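Local structure of P domain of VPI (Norovirus Hu/GI.7/TCH-060/USA/2003, 4P3I) at residues A105-V110 against S162-G167. The protein forms the protruding domain of the norovirus major capsid protein and binds fucose- and galactose-containing glycans, probably histo-blood group antigens used in attachment to host cells. Residues are numbered along the deposited sequence; the frame is centred on the assembly and turned at random.
With GAL (beta-D-galactopyranose), chain E.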
# COMPACT_ATOMS: atom_id res chain seq x y z
N ALA A 105 8.66 -6.10 20.42
CA ALA A 105 9.46 -7.12 21.08
C ALA A 105 10.16 -8.09 20.13
O ALA A 105 10.14 -9.30 20.34
CB ALA A 105 8.61 -7.89 22.10
N CYS A 106 10.77 -7.56 19.07
CA CYS A 106 11.53 -8.37 18.14
C CYS A 106 12.53 -7.50 17.41
O CYS A 106 12.45 -6.26 17.47
CB CYS A 106 10.59 -9.04 17.12
SG CYS A 106 9.53 -7.88 16.24
N ASP A 107 13.49 -8.13 16.74
CA ASP A 107 14.37 -7.43 15.81
C ASP A 107 13.63 -7.11 14.51
O ASP A 107 12.85 -7.92 14.00
CB ASP A 107 15.61 -8.27 15.49
CG ASP A 107 16.68 -8.17 16.55
OD1 ASP A 107 16.38 -7.78 17.70
OD2 ASP A 107 17.84 -8.51 16.23
N TRP A 108 13.87 -5.93 13.97
CA TRP A 108 13.32 -5.57 12.67
C TRP A 108 14.42 -5.56 11.63
O TRP A 108 15.57 -5.28 11.94
CB TRP A 108 12.71 -4.17 12.70
CG TRP A 108 11.49 -4.03 13.53
CD1 TRP A 108 10.73 -5.01 14.09
CD2 TRP A 108 10.89 -2.79 13.92
NE1 TRP A 108 9.68 -4.46 14.80
CE2 TRP A 108 9.77 -3.09 14.71
CE3 TRP A 108 11.20 -1.44 13.68
CZ2 TRP A 108 8.95 -2.10 15.25
CZ3 TRP A 108 10.39 -0.47 14.22
CH2 TRP A 108 9.28 -0.80 15.00
N HIS A 109 14.06 -5.85 10.39
CA HIS A 109 15.00 -5.76 9.28
C HIS A 109 14.32 -4.94 8.21
O HIS A 109 13.32 -5.36 7.64
CB HIS A 109 15.40 -7.16 8.81
CG HIS A 109 15.91 -8.01 9.93
ND1 HIS A 109 15.13 -8.96 10.55
CD2 HIS A 109 17.14 -8.11 10.48
CE1 HIS A 109 15.85 -9.58 11.47
NE2 HIS A 109 17.07 -9.09 11.45
N VAL A 110 14.85 -3.74 7.97
CA VAL A 110 14.17 -2.71 7.21
C VAL A 110 15.02 -2.38 5.99
O VAL A 110 16.18 -2.02 6.12
CB VAL A 110 13.98 -1.42 8.06
CG1 VAL A 110 13.16 -0.37 7.32
CG2 VAL A 110 13.29 -1.76 9.39
N SER A 162 12.53 -10.91 13.34
CA SER A 162 13.15 -12.08 13.94
C SER A 162 13.26 -11.87 15.45
O SER A 162 13.07 -10.76 15.93
CB SER A 162 14.52 -12.35 13.31
OG SER A 162 15.42 -11.28 13.55
N PRO A 163 13.55 -12.95 16.21
CA PRO A 163 13.55 -12.81 17.67
C PRO A 163 14.64 -11.88 18.20
O PRO A 163 15.71 -11.76 17.61
CB PRO A 163 13.82 -14.24 18.16
CG PRO A 163 13.38 -15.11 17.05
CD PRO A 163 13.68 -14.36 15.79
N SER A 164 14.35 -11.23 19.33
CA SER A 164 15.31 -10.36 19.99
C SER A 164 16.55 -11.11 20.47
O SER A 164 17.66 -10.56 20.47
CB SER A 164 14.65 -9.66 21.18
OG SER A 164 13.62 -8.80 20.73
N THR A 165 16.37 -12.35 20.90
CA THR A 165 17.48 -13.17 21.37
C THR A 165 17.39 -14.54 20.72
O THR A 165 16.33 -14.91 20.21
CB THR A 165 17.46 -13.33 22.90
OG1 THR A 165 16.19 -13.86 23.31
CG2 THR A 165 17.69 -11.99 23.58
N SER A 166 18.49 -15.28 20.80
CA SER A 166 18.59 -16.62 20.26
C SER A 166 17.44 -17.53 20.68
O SER A 166 16.80 -18.14 19.83
CB SER A 166 19.93 -17.26 20.65
OG SER A 166 20.01 -17.45 22.05
N GLY A 167 17.18 -17.64 21.98
CA GLY A 167 16.17 -18.61 22.40
C GLY A 167 14.72 -18.27 22.06
O GLY A 167 13.82 -19.11 22.18
C1 GAL E . 20.26 -13.20 14.12
C2 GAL E . 19.39 -12.10 13.54
C3 GAL E . 18.98 -11.14 14.64
C4 GAL E . 18.32 -11.92 15.77
C5 GAL E . 19.24 -13.04 16.22
C6 GAL E . 18.57 -13.83 17.35
O2 GAL E . 20.13 -11.38 12.54
O3 GAL E . 18.05 -10.17 14.12
O4 GAL E . 17.08 -12.48 15.30
O5 GAL E . 19.52 -13.91 15.12
O6 GAL E . 19.39 -14.95 17.70
O HOH W 1 11.54 -11.58 20.19
O HOH W 2 14.96 -6.74 19.75
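Asp107, paired through its backbone with Ser162, has its OD2 gripped twice: it accepts a hydrogen bond from O3 of the galactose at 2.7 Å and forms a salt bridge with Lys130, whose positive charge probably keeps the carboxylate ionised. The same galactose O3 accepts a bent bond from His109 NE2 (3.0 Å, N-H...O angle 136°), so this hydroxyl donates to the acid and receives from the imidazole. O4 of the sugar is bound by 162-167, donating to the Pro163 carbonyl O at 2.8 Å. Ser162 OG probably donates to O4, although its modelled position is less certain. With chi1 at -81°, the Asp107 carboxylate lies beside its own backbone N and splits its work: OD2 meets galactose, while OD1 takes a hydrogen bond from a water that is also bonded to Ser164 OG. A second water accepts from Ser164 N and donates to Ala105 O at 2.7 Å, spanning the segments where direct pairing has ended. Backbone evidence for that pairing is a reciprocal couple, Asp107 N to Ser162 O (2.8 Å) and Ser162 N to Asp107 O (3.1 Å), which defines an antiparallel hydrogen-bonded pair and sends both side chains to the galactose face. A fucose also lies near Ser162, consistent with a glycan-binding pocket. Strand 107-114 runs between strands 124-129 and 153-162 in the six-stranded antiparallel sheet; His109 stacks on Trp160, and the loop from Pro163 onward leaves the end of strand 153-162.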